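Local structure of periplasmic binding protein (Pseudomonas aeruginosa, 2R79) at residues A[97-101]-A[117-122]; A[124-128]-A[249-253]; A[141-145]-A[172-177]; A[151-155]-A[213-218]; A[196-202]-A[231-237]. The protein binds heme in the bacterial periplasm and probably delivers it to an inner-membrane ABC transporter for uptake. All blocks are in the same frame, centred on the assembly; numbering follows the deposited sequence.

Contact 1 (A[97-101]-A[117-122]); sequences LESNL and AELDYR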
# COMPACT_ATOMS: atom_id res chain seq x y z
N LEU A 97 -13.55 -35.92 7.62
CA LEU A 97 -12.58 -35.03 8.23
C LEU A 97 -11.91 -35.74 9.40
O LEU A 97 -10.69 -35.84 9.46
CB LEU A 97 -13.25 -33.75 8.72
CG LEU A 97 -12.34 -32.78 9.48
CD1 LEU A 97 -11.05 -32.53 8.70
CD2 LEU A 97 -13.09 -31.49 9.71
N GLU A 98 -12.73 -36.23 10.33
CA GLU A 98 -12.24 -36.93 11.51
C GLU A 98 -11.34 -38.11 11.17
O GLU A 98 -10.48 -38.49 11.95
CB GLU A 98 -13.42 -37.38 12.37
CG GLU A 98 -14.16 -36.22 13.01
CD GLU A 98 -15.52 -36.60 13.56
OE1 GLU A 98 -15.61 -37.64 14.25
OE2 GLU A 98 -16.49 -35.85 13.32
N SER A 99 -11.55 -38.69 10.00
CA SER A 99 -10.73 -39.82 9.57
C SER A 99 -9.42 -39.31 8.98
O SER A 99 -8.37 -39.92 9.15
CB SER A 99 -11.48 -40.65 8.53
OG SER A 99 -10.61 -41.60 7.94
N ASN A 100 -9.49 -38.18 8.27
CA ASN A 100 -8.28 -37.61 7.69
C ASN A 100 -7.37 -37.11 8.81
O ASN A 100 -6.17 -37.34 8.80
CB ASN A 100 -8.63 -36.45 6.76
CG ASN A 100 -9.24 -36.90 5.45
OD1 ASN A 100 -9.13 -38.06 5.06
ND2 ASN A 100 -9.87 -35.96 4.74
N LEU A 101 -7.96 -36.44 9.80
CA LEU A 101 -7.18 -35.92 10.91
C LEU A 101 -6.51 -37.06 11.68
O LEU A 101 -5.37 -36.93 12.13
CB LEU A 101 -8.05 -35.09 11.84
CG LEU A 101 -8.56 -33.77 11.28
CD1 LEU A 101 -9.34 -33.04 12.36
CD2 LEU A 101 -7.41 -32.92 10.80
N ALA A 117 -7.79 -30.86 17.37
CA ALA A 117 -8.21 -30.16 16.16
C ALA A 117 -9.64 -30.55 15.81
O ALA A 117 -10.46 -29.70 15.46
CB ALA A 117 -7.28 -30.47 15.01
N GLU A 118 -9.94 -31.84 15.90
CA GLU A 118 -11.27 -32.33 15.60
C GLU A 118 -12.25 -31.72 16.60
O GLU A 118 -13.35 -31.30 16.24
CB GLU A 118 -11.32 -33.85 15.71
CG GLU A 118 -12.67 -34.44 15.39
CD GLU A 118 -12.89 -35.80 16.04
OE1 GLU A 118 -12.00 -36.67 15.92
OE2 GLU A 118 -13.96 -36.00 16.65
N LEU A 119 -11.83 -31.66 17.85
CA LEU A 119 -12.67 -31.12 18.91
C LEU A 119 -12.98 -29.64 18.70
O LEU A 119 -14.13 -29.22 18.80
CB LEU A 119 -11.99 -31.36 20.26
CG LEU A 119 -12.70 -30.94 21.55
CD1 LEU A 119 -14.10 -31.54 21.61
CD2 LEU A 119 -11.86 -31.42 22.73
N ASP A 120 -11.95 -28.84 18.41
CA ASP A 120 -12.18 -27.41 18.20
C ASP A 120 -13.07 -27.17 16.98
O ASP A 120 -13.90 -26.27 16.98
CB ASP A 120 -10.86 -26.67 17.98
CG ASP A 120 -9.97 -26.69 19.20
OD1 ASP A 120 -10.49 -26.52 20.32
OD2 ASP A 120 -8.74 -26.85 19.04
N TYR A 121 -12.89 -27.98 15.95
CA TYR A 121 -13.66 -27.84 14.73
C TYR A 121 -15.15 -28.04 14.99
O TYR A 121 -15.97 -27.19 14.64
CB TYR A 121 -13.17 -28.84 13.69
CG TYR A 121 -13.46 -28.44 12.26
CD1 TYR A 121 -12.64 -27.52 11.60
CD2 TYR A 121 -14.50 -29.04 11.54
CE1 TYR A 121 -12.85 -27.20 10.26
CE2 TYR A 121 -14.72 -28.72 10.20
CZ TYR A 121 -13.89 -27.81 9.57
OH TYR A 121 -14.06 -27.52 8.24
N ARG A 122 -15.50 -29.17 15.60
CA ARG A 122 -16.90 -29.47 15.89
C ARG A 122 -17.51 -28.43 16.82
O ARG A 122 -18.69 -28.11 16.70
CB ARG A 122 -17.02 -30.88 16.46
CG ARG A 122 -16.34 -31.94 15.59
CD ARG A 122 -16.88 -33.34 15.81
NE ARG A 122 -17.12 -33.61 17.22
CZ ARG A 122 -17.34 -34.82 17.72
NH1 ARG A 122 -17.34 -35.89 16.93
NH2 ARG A 122 -17.56 -34.97 19.02
O HOH W 1 -18.71 -36.22 14.65

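Contact 2 (A[124-128]-A[249-253]); sequences RLRRQ and PDGLA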
# COMPACT_ATOMS: atom_id res chain seq x y z
N ARG A 124 -16.69 -25.29 16.92
CA ARG A 124 -16.92 -24.13 16.08
C ARG A 124 -18.24 -24.32 15.33
O ARG A 124 -19.06 -23.41 15.26
CB ARG A 124 -15.78 -23.96 15.06
CG ARG A 124 -14.46 -23.46 15.62
CD ARG A 124 -14.60 -22.07 16.24
NE ARG A 124 -14.85 -21.02 15.25
CZ ARG A 124 -13.93 -20.55 14.39
NH1 ARG A 124 -12.70 -21.04 14.40
NH2 ARG A 124 -14.26 -19.59 13.54
N LEU A 125 -18.44 -25.52 14.79
CA LEU A 125 -19.65 -25.83 14.04
C LEU A 125 -20.90 -25.82 14.91
O LEU A 125 -21.96 -25.40 14.46
CB LEU A 125 -19.51 -27.19 13.34
CG LEU A 125 -18.37 -27.25 12.31
CD1 LEU A 125 -18.35 -28.61 11.64
CD2 LEU A 125 -18.54 -26.15 11.28
N ARG A 126 -20.78 -26.27 16.15
CA ARG A 126 -21.93 -26.29 17.05
C ARG A 126 -22.35 -24.86 17.36
O ARG A 126 -23.54 -24.55 17.44
CB ARG A 126 -21.58 -27.02 18.36
CG ARG A 126 -22.80 -27.34 19.20
CD ARG A 126 -22.47 -28.20 20.41
NE ARG A 126 -21.96 -27.42 21.52
CZ ARG A 126 -21.51 -27.94 22.65
NH1 ARG A 126 -21.51 -29.26 22.81
NH2 ARG A 126 -21.06 -27.16 23.62
N ARG A 127 -21.36 -24.00 17.51
CA ARG A 127 -21.59 -22.59 17.80
C ARG A 127 -22.23 -21.89 16.60
O ARG A 127 -23.09 -21.02 16.76
CB ARG A 127 -20.26 -21.94 18.15
CG ARG A 127 -20.35 -20.48 18.52
CD ARG A 127 -18.96 -19.86 18.56
NE ARG A 127 -19.02 -18.42 18.79
CZ ARG A 127 -18.01 -17.59 18.56
NH1 ARG A 127 -16.86 -18.05 18.09
NH2 ARG A 127 -18.16 -16.29 18.81
N GLN A 128 -21.79 -22.28 15.40
CA GLN A 128 -22.31 -21.69 14.17
C GLN A 128 -23.79 -22.08 14.01
O GLN A 128 -24.61 -21.25 13.63
CB GLN A 128 -21.49 -22.19 12.97
CG GLN A 128 -21.98 -21.74 11.59
CD GLN A 128 -21.94 -20.23 11.39
OE1 GLN A 128 -22.96 -19.55 11.50
NE2 GLN A 128 -20.75 -19.70 11.11
N PRO A 249 -14.63 -22.77 9.13
CA PRO A 249 -15.40 -22.13 10.20
C PRO A 249 -15.43 -20.60 10.05
O PRO A 249 -16.48 -19.98 10.22
CB PRO A 249 -14.68 -22.59 11.46
CG PRO A 249 -14.28 -23.98 11.09
CD PRO A 249 -13.72 -23.78 9.69
N ASP A 250 -14.29 -19.99 9.73
CA ASP A 250 -14.26 -18.55 9.56
C ASP A 250 -15.07 -18.20 8.32
O ASP A 250 -15.74 -17.17 8.28
CB ASP A 250 -12.83 -18.03 9.39
CG ASP A 250 -12.00 -18.20 10.65
OD1 ASP A 250 -12.44 -17.73 11.73
OD2 ASP A 250 -10.91 -18.79 10.57
N GLY A 251 -15.02 -19.08 7.32
CA GLY A 251 -15.76 -18.87 6.09
C GLY A 251 -17.26 -18.91 6.35
O GLY A 251 -18.01 -18.09 5.81
N LEU A 252 -17.70 -19.85 7.17
CA LEU A 252 -19.11 -19.97 7.51
C LEU A 252 -19.62 -18.73 8.25
O LEU A 252 -20.77 -18.31 8.07
CB LEU A 252 -19.36 -21.21 8.37
CG LEU A 252 -19.05 -22.58 7.75
CD1 LEU A 252 -19.29 -23.66 8.79
CD2 LEU A 252 -19.92 -22.83 6.54
N ALA A 253 -18.76 -18.14 9.09
CA ALA A 253 -19.16 -16.96 9.86
C ALA A 253 -19.45 -15.79 8.94
O ALA A 253 -20.39 -15.04 9.16
CB ALA A 253 -18.06 -16.59 10.85
O HOH W 2 -18.44 -20.41 12.15

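Contact 3 (A[141-145]-A[172-177]); sequences APGVL and GARNLA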
# COMPACT_ATOMS: atom_id res chain seq x y z
N ALA A 141 -34.59 -19.22 6.39
CA ALA A 141 -33.41 -19.58 5.61
C ALA A 141 -33.58 -19.19 4.14
O ALA A 141 -34.57 -19.55 3.50
CB ALA A 141 -33.15 -21.06 5.74
N PRO A 142 -32.61 -18.47 3.57
CA PRO A 142 -32.70 -18.06 2.17
C PRO A 142 -32.28 -19.14 1.15
O PRO A 142 -31.38 -19.94 1.42
CB PRO A 142 -31.76 -16.86 2.12
CG PRO A 142 -30.65 -17.31 3.04
CD PRO A 142 -31.42 -17.88 4.22
N GLY A 143 -32.95 -19.14 -0.00
CA GLY A 143 -32.59 -20.08 -1.06
C GLY A 143 -31.38 -19.51 -1.77
O GLY A 143 -31.40 -18.36 -2.21
N VAL A 144 -30.32 -20.30 -1.90
CA VAL A 144 -29.08 -19.82 -2.51
C VAL A 144 -28.46 -20.80 -3.50
O VAL A 144 -28.76 -21.99 -3.48
CB VAL A 144 -28.04 -19.50 -1.40
CG1 VAL A 144 -26.71 -19.03 -2.01
CG2 VAL A 144 -28.59 -18.43 -0.46
N LEU A 145 -27.60 -20.28 -4.37
CA LEU A 145 -26.89 -21.11 -5.33
C LEU A 145 -25.39 -20.84 -5.17
O LEU A 145 -24.99 -19.71 -4.90
CB LEU A 145 -27.31 -20.78 -6.77
CG LEU A 145 -28.72 -21.20 -7.19
CD1 LEU A 145 -29.05 -20.60 -8.55
CD2 LEU A 145 -28.80 -22.73 -7.24
N GLY A 172 -26.40 -21.78 6.98
CA GLY A 172 -27.80 -21.41 7.16
C GLY A 172 -28.64 -21.16 5.91
O GLY A 172 -29.74 -20.64 6.02
N ALA A 173 -28.15 -21.55 4.74
CA ALA A 173 -28.90 -21.33 3.51
C ALA A 173 -29.49 -22.64 3.00
O ALA A 173 -29.13 -23.71 3.47
CB ALA A 173 -28.00 -20.73 2.45
N ARG A 174 -30.41 -22.52 2.04
CA ARG A 174 -31.04 -23.68 1.40
C ARG A 174 -30.49 -23.77 -0.01
O ARG A 174 -30.67 -22.85 -0.81
CB ARG A 174 -32.56 -23.51 1.30
CG ARG A 174 -33.30 -23.50 2.64
CD ARG A 174 -33.83 -24.87 3.00
NE ARG A 174 -34.75 -24.79 4.14
CZ ARG A 174 -34.37 -24.78 5.42
NH1 ARG A 174 -33.09 -24.85 5.74
NH2 ARG A 174 -35.29 -24.69 6.37
N ASN A 175 -29.81 -24.87 -0.33
CA ASN A 175 -29.25 -25.03 -1.67
C ASN A 175 -30.43 -25.27 -2.61
O ASN A 175 -31.17 -26.23 -2.45
CB ASN A 175 -28.28 -26.21 -1.71
CG ASN A 175 -27.53 -26.31 -3.02
OD1 ASN A 175 -26.70 -27.21 -3.21
ND2 ASN A 175 -27.80 -25.38 -3.94
N LEU A 176 -30.60 -24.38 -3.59
CA LEU A 176 -31.68 -24.46 -4.55
C LEU A 176 -31.49 -25.55 -5.60
O LEU A 176 -32.45 -25.94 -6.27
CB LEU A 176 -31.86 -23.11 -5.24
CG LEU A 176 -32.90 -22.13 -4.70
CD1 LEU A 176 -33.32 -22.48 -3.29
CD2 LEU A 176 -32.35 -20.74 -4.79
N ALA A 177 -30.26 -26.02 -5.76
CA ALA A 177 -29.95 -27.05 -6.74
C ALA A 177 -30.33 -28.41 -6.18
O ALA A 177 -30.00 -28.72 -5.04
CB ALA A 177 -28.46 -27.03 -7.07

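Contact 4 (A[151-155]-A[213-218]); sequences AGGQL and ALLKQN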
# COMPACT_ATOMS: atom_id res chain seq x y z
N ALA A 151 -13.02 -17.71 -14.73
CA ALA A 151 -13.02 -16.40 -15.35
C ALA A 151 -14.47 -16.12 -15.75
O ALA A 151 -14.74 -15.60 -16.83
CB ALA A 151 -12.11 -16.38 -16.56
N GLY A 152 -15.39 -16.50 -14.86
CA GLY A 152 -16.81 -16.27 -15.09
C GLY A 152 -17.50 -17.21 -16.06
O GLY A 152 -18.71 -17.12 -16.25
N GLY A 153 -16.76 -18.12 -16.68
CA GLY A 153 -17.38 -19.03 -17.61
C GLY A 153 -17.34 -20.47 -17.14
O GLY A 153 -16.90 -20.74 -16.02
N GLN A 154 -17.82 -21.38 -17.98
CA GLN A 154 -17.81 -22.81 -17.66
C GLN A 154 -18.38 -23.09 -16.28
O GLN A 154 -17.84 -23.89 -15.52
CB GLN A 154 -16.38 -23.34 -17.75
CG GLN A 154 -15.77 -23.27 -19.14
CD GLN A 154 -14.25 -23.39 -19.12
OE1 GLN A 154 -13.69 -24.20 -18.38
NE2 GLN A 154 -13.59 -22.58 -19.93
N LEU A 155 -19.49 -22.43 -15.96
CA LEU A 155 -20.13 -22.57 -14.67
C LEU A 155 -20.53 -23.97 -14.25
O LEU A 155 -21.17 -24.70 -15.00
CB LEU A 155 -21.37 -21.69 -14.60
CG LEU A 155 -21.18 -20.18 -14.58
CD1 LEU A 155 -22.51 -19.52 -14.24
CD2 LEU A 155 -20.13 -19.81 -13.53
N ALA A 213 -17.27 -10.50 -14.80
CA ALA A 213 -17.12 -11.61 -15.73
C ALA A 213 -18.35 -12.50 -15.68
O ALA A 213 -18.84 -12.96 -16.71
CB ALA A 213 -15.88 -12.40 -15.39
N LEU A 214 -18.84 -12.75 -14.48
CA LEU A 214 -20.01 -13.60 -14.31
C LEU A 214 -21.20 -13.05 -15.09
O LEU A 214 -21.90 -13.79 -15.78
CB LEU A 214 -20.38 -13.69 -12.83
CG LEU A 214 -21.55 -14.61 -12.48
CD1 LEU A 214 -21.10 -16.05 -12.61
CD2 LEU A 214 -22.01 -14.33 -11.06
N LEU A 215 -21.43 -11.74 -14.98
CA LEU A 215 -22.55 -11.11 -15.65
C LEU A 215 -22.35 -11.04 -17.16
O LEU A 215 -23.32 -11.16 -17.92
CB LEU A 215 -22.77 -9.72 -15.06
CG LEU A 215 -23.27 -9.79 -13.61
CD1 LEU A 215 -23.05 -8.48 -12.89
CD2 LEU A 215 -24.74 -10.17 -13.62
N LYS A 216 -21.11 -10.85 -17.59
CA LYS A 216 -20.82 -10.79 -19.01
C LYS A 216 -21.20 -12.09 -19.69
O LYS A 216 -21.91 -12.09 -20.70
CB LYS A 216 -19.34 -10.56 -19.26
CG LYS A 216 -18.93 -9.12 -19.24
CD LYS A 216 -17.51 -8.99 -19.74
CE LYS A 216 -17.10 -7.54 -19.84
NZ LYS A 216 -15.83 -7.44 -20.59
N GLN A 217 -20.75 -13.19 -19.12
CA GLN A 217 -21.01 -14.51 -19.68
C GLN A 217 -22.35 -15.13 -19.32
O GLN A 217 -22.73 -16.13 -19.91
CB GLN A 217 -19.86 -15.45 -19.31
CG GLN A 217 -18.52 -14.90 -19.75
CD GLN A 217 -17.40 -15.91 -19.66
OE1 GLN A 217 -17.50 -17.00 -20.22
NE2 GLN A 217 -16.32 -15.54 -18.98
N ASN A 218 -23.06 -14.55 -18.36
CA ASN A 218 -24.35 -15.08 -17.93
C ASN A 218 -25.31 -13.93 -17.63
O ASN A 218 -25.78 -13.79 -16.50
CB ASN A 218 -24.16 -15.94 -16.68
CG ASN A 218 -23.01 -16.93 -16.83
OD1 ASN A 218 -23.13 -17.93 -17.52
ND2 ASN A 218 -21.89 -16.63 -16.18

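Contact 5 (A[196-202]-A[231-237]); sequences VAVVIAD and RLLVLDP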
# COMPACT_ATOMS: atom_id res chain seq x y z
N VAL A 196 -31.78 -15.72 -3.69
CA VAL A 196 -31.73 -14.50 -2.90
C VAL A 196 -30.27 -14.02 -2.93
O VAL A 196 -29.99 -12.83 -2.82
CB VAL A 196 -32.14 -14.78 -1.44
CG1 VAL A 196 -31.59 -13.71 -0.51
CG2 VAL A 196 -33.66 -14.81 -1.35
N ALA A 197 -29.36 -14.97 -3.08
CA ALA A 197 -27.93 -14.68 -3.13
C ALA A 197 -27.24 -15.76 -3.93
O ALA A 197 -27.69 -16.91 -3.96
CB ALA A 197 -27.35 -14.62 -1.72
N VAL A 198 -26.15 -15.39 -4.58
CA VAL A 198 -25.39 -16.34 -5.36
C VAL A 198 -23.95 -16.30 -4.88
O VAL A 198 -23.36 -15.23 -4.75
CB VAL A 198 -25.42 -15.98 -6.87
CG1 VAL A 198 -24.56 -16.94 -7.66
CG2 VAL A 198 -26.85 -16.03 -7.37
N VAL A 199 -23.39 -17.47 -4.59
CA VAL A 199 -22.00 -17.55 -4.13
C VAL A 199 -21.14 -18.00 -5.31
O VAL A 199 -21.39 -19.03 -5.92
CB VAL A 199 -21.85 -18.54 -2.95
CG1 VAL A 199 -20.37 -18.70 -2.58
CG2 VAL A 199 -22.62 -18.02 -1.74
N ILE A 200 -20.12 -17.20 -5.64
CA ILE A 200 -19.24 -17.49 -6.76
C ILE A 200 -17.83 -17.83 -6.32
O ILE A 200 -17.19 -17.06 -5.60
CB ILE A 200 -19.13 -16.27 -7.69
CG1 ILE A 200 -20.52 -15.75 -8.04
CG2 ILE A 200 -18.33 -16.63 -8.93
CD1 ILE A 200 -20.63 -14.24 -7.98
N ALA A 201 -17.35 -18.99 -6.75
CA ALA A 201 -16.00 -19.41 -6.44
C ALA A 201 -15.34 -19.46 -7.81
O ALA A 201 -15.57 -20.37 -8.59
CB ALA A 201 -16.01 -20.79 -5.81
N ASP A 202 -14.55 -18.44 -8.11
CA ASP A 202 -13.89 -18.37 -9.39
C ASP A 202 -12.41 -18.75 -9.28
O ASP A 202 -11.71 -18.29 -8.39
CB ASP A 202 -14.03 -16.96 -9.97
CG ASP A 202 -13.76 -16.93 -11.46
OD1 ASP A 202 -12.62 -17.23 -11.88
OD2 ASP A 202 -14.70 -16.60 -12.22
N ARG A 231 -26.04 -9.08 -3.97
CA ARG A 231 -25.65 -10.27 -3.23
C ARG A 231 -24.97 -11.36 -4.05
O ARG A 231 -25.29 -12.55 -3.93
CB ARG A 231 -26.85 -10.84 -2.49
CG ARG A 231 -27.33 -9.92 -1.40
CD ARG A 231 -28.35 -10.57 -0.49
NE ARG A 231 -28.94 -9.56 0.39
CZ ARG A 231 -29.73 -9.83 1.42
NH1 ARG A 231 -30.02 -11.10 1.71
NH2 ARG A 231 -30.20 -8.84 2.17
N LEU A 232 -24.05 -10.95 -4.90
CA LEU A 232 -23.25 -11.88 -5.68
C LEU A 232 -21.99 -11.93 -4.81
O LEU A 232 -21.14 -11.05 -4.90
CB LEU A 232 -22.92 -11.32 -7.06
CG LEU A 232 -24.09 -11.08 -8.01
CD1 LEU A 232 -23.56 -10.60 -9.35
CD2 LEU A 232 -24.90 -12.37 -8.18
N LEU A 233 -21.92 -12.94 -3.95
CA LEU A 233 -20.80 -13.09 -3.03
C LEU A 233 -19.65 -13.89 -3.62
O LEU A 233 -19.86 -14.97 -4.17
CB LEU A 233 -21.30 -13.74 -1.74
CG LEU A 233 -22.61 -13.13 -1.22
CD1 LEU A 233 -23.16 -13.97 -0.08
CD2 LEU A 233 -22.38 -11.70 -0.77
N VAL A 234 -18.44 -13.37 -3.51
CA VAL A 234 -17.28 -14.05 -4.06
C VAL A 234 -16.55 -14.80 -2.96
O VAL A 234 -16.11 -14.21 -1.97
CB VAL A 234 -16.34 -13.06 -4.75
CG1 VAL A 234 -15.16 -13.80 -5.37
CG2 VAL A 234 -17.12 -12.31 -5.83
N LEU A 235 -16.44 -16.11 -3.14
CA LEU A 235 -15.80 -16.96 -2.16
C LEU A 235 -14.45 -17.47 -2.64
O LEU A 235 -14.25 -17.73 -3.82
CB LEU A 235 -16.69 -18.17 -1.85
CG LEU A 235 -16.26 -19.05 -0.68
CD1 LEU A 235 -16.56 -18.31 0.62
CD2 LEU A 235 -16.99 -20.37 -0.71
N ASP A 236 -13.52 -17.60 -1.69
CA ASP A 236 -12.18 -18.10 -1.97
C ASP A 236 -12.35 -19.54 -2.45
O ASP A 236 -12.75 -20.41 -1.69
CB ASP A 236 -11.35 -18.07 -0.69
CG ASP A 236 -9.94 -18.57 -0.90
OD1 ASP A 236 -9.60 -19.01 -2.02
OD2 ASP A 236 -9.16 -18.53 0.08
N PRO A 237 -12.03 -19.81 -3.72
CA PRO A 237 -12.16 -21.17 -4.27
C PRO A 237 -11.38 -22.27 -3.56
O PRO A 237 -11.82 -23.43 -3.55
CB PRO A 237 -11.74 -21.00 -5.74
CG PRO A 237 -10.74 -19.87 -5.66
CD PRO A 237 -11.42 -18.90 -4.71
O HOH W 3 -13.64 -16.70 -6.41

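Contact 1 (A[97-101]-A[117-122])
Residues 97-101 and 117-122 are pieces of two consecutive helices that run nearly antiparallel, their N-to-C directions 155° apart and their axes 10.5 Å from each other at closest approach. The backbones come nearest at Glu98 and Glu118, whose CA atoms are 6.2 Å apart. Leu97, Leu101 and Ala117 make up the apolar part of the interface together with Tyr121. Leu97 lays CD2 over one face of the Tyr121 ring, 3.6 Å from its centroid, a CH-pi contact; Leu101 CD1 reaches Ala117 CB at 4.2 Å. On the more exposed flank sits a charged trio. Glu98 OE1 and Glu118 OE2 are only 3.3 Å apart, an unfavourable pairing of like charges that Arg122 offsets by lying near both: its NH1 is 3.4 Å from Glu118 OE2 and 3.6 Å from Glu98 OE1, the latter a long salt bridge. A water also joins Glu98 OE2, at 2.6 Å, to Arg122 NH1, where its bond is weak. The pair forms a helical hairpin of helices 94-108 and 111-135. Trp15 of helix 10-18 packs against Leu97, Leu101 and Ala117, while Tyr121 reaches over to Leu248 and Pro249 of helix 248-259 and hydrogen-bonds through OH to Gly245 O.

Contact 2 (A[124-128]-A[249-253])
Pro249 opens the second segment and takes the largest share of its burial: its CB lies 3.6 Å from Arg124 CZ, so the proline ring covers one face of the guanidinium. A water bridges the helices from its carbonyl, 2.8 Å from Pro249 O and weakly bound to Gln128 NE2 at 2.6 Å. Next, Asp250 points its CA-to-CB bond away, yet its carboxylate swings back to the edge of the same guanidinium, where Arg124 NH2 donates to Asp250 OD1 at 3.2 Å in a salt bridge with good hydrogen-bond geometry. Leu252 brings CD1 to within 3.6 Å of Leu125 CD2, and its CB lies 3.4 Å from Gln128 NE2. Ala253 ends the segment beside the Gln128 amide, whose OE1 is hydrogen-bonded to Ser256 OG. The two segments run almost parallel, 11° apart with axes 10.3 Å from each other. Helix 111-135 probably corresponds to the long helix that connects the lobes in class III (heme- and siderophore-binding) proteins; here it packs on helix 248-259 of the C-terminal lobe.

Contact 3 (A[141-145]-A[172-177])
Ala141, Leu176 and Arg174 have the most surface covered here; Ala141 and Leu176 mark the two ends of a short parallel strand pairing, and Arg174 its centre. At the start, Ala141 turns its methyl toward residues 172-177: CB is 3.4 Å from Gly172 O and sits over one face of the Arg174 guanidinium, 3.8 Å from NH1. Arg174 also carries the backbone pairing. Its N donates to Pro142 O and its O accepts from Val144 N, both at 2.8 Å, so it brackets Gly143, its bridge partner. At the far end Leu176 takes over, with N bonded to Val144 O at 3.0 Å and CD1 folded to 3.4 Å from Gly143 CA; a side chain on Gly143 would clash with that methyl. Leu176 CB also meets Leu145 CD2 at 3.7 Å. On the face carrying Val144, its CG2 packs 3.8 Å from Ala173 CB, and Phe259 of helix 248-259 covers both residues. Gly172, with positive phi, closes the preceding helix 163-170 in a Schellman motif and turns the chain into strand 174-175. The pairing adds a short parallel edge strand to the mixed sheet of the C-terminal lobe, an alpha/beta lobe of the kind known in periplasmic binding proteins.

Contact 4 (A[151-155]-A[213-218])
One hydrogen bond crosses between the segments, from Asn218 ND2 to Gly152 O at 3.2 Å. The same ND2 also donates to Leu214 O at 2.9 Å, so the Asn218 amide ties the last turn of helix 207-217 to the loop. A second polar approach, Ala151 O to Gln217 NE2 at 2.7 Å, is close but too poorly angled to count as a hydrogen bond. Close backbone packing comes next. Gly152 passes 4.2 Å from Leu214, CA to CA, and a CB there would collide with Ala213 CB and Leu214 N; Gly153 CA is 3.3 Å from Gln217 OE1, which would foul a side chain at that position too. The apolar pair is Leu155 CD2 with Leu214 CD1, at 4.0 Å; Leu155 CD1 also makes van der Waals contact with Asn218 ND2 at 3.5 Å. Asp202 accepts hydrogen bonds from the backbone N of Ala151 and Gly152. This is the loop of a beta hairpin, made by strands 143-150 and 155-158, seated on the C-terminal end of helix 207-217 near the heme site: the side chain of Ala151 is about 10 Å from a bound heme.

Contact 5 (A[196-202]-A[231-237])
Strands 197-202 and 232-235 lie side by side and parallel, their axes 4.5 Å apart at closest approach and 32° apart in direction. Side chains alternate between the two faces. On the face carrying Val198, Ile200, Leu232 and Val234, the CD1 tip of Ile200 fits against Leu232 CB at 3.8 Å, while Leu232 CD2 fills the space beside Val198 CB at 3.9 Å. On the other face Val199 wedges between two leucines, its CG1 3.8 Å from Leu235 CB and its CG2 4.4 Å from Leu233 CD1. Arg231 stretches along the start of the first segment, CD 3.6 Å from Val196 O and NH1 3.8 Å from Val196 CG1. At the far end Pro237 CG packs 3.3 Å from Asp202 O, and its CB 4.3 Å from Ala201 CB. Four backbone hydrogen bonds join the strands, from Val198 N to Arg231 O (3.0 Å) through to Leu235 N to Ile200 O (2.7 Å); beyond them a water links Asp202 N and Leu235 O. Backbone bonds between two apolar faces mark a buried pair of sheet strands, with Pro237, just after the second, touching the heme.

Contact 5 lies in the sheet of the C-terminal lobe, one of the two lobes that enclose the heme, and supplies Pro237, whose side chain is about 4 Å from the heme and about 9 Å from that of Tyr46, the axial ligand from the other lobe. Contact 3 extends the same sheet: Leu145 O lies 2.8 Å from Val199 N. Asp202, next to heme-binding Arg203 in sequence, ties contact 5 to the loop of contact 4, and Leu214 CD2 packs 3.4 Å from Ile200 CD1. Contacts 1 and 2 share helix 111-135 and touch where Tyr121 CE1 meets Pro249 CD at 3.6 Å. Contact 2 spans contacts 3, 4 and 5 along the chain; contact 1, centred about 35 Å from the centre of contact 4, lies away from the heme.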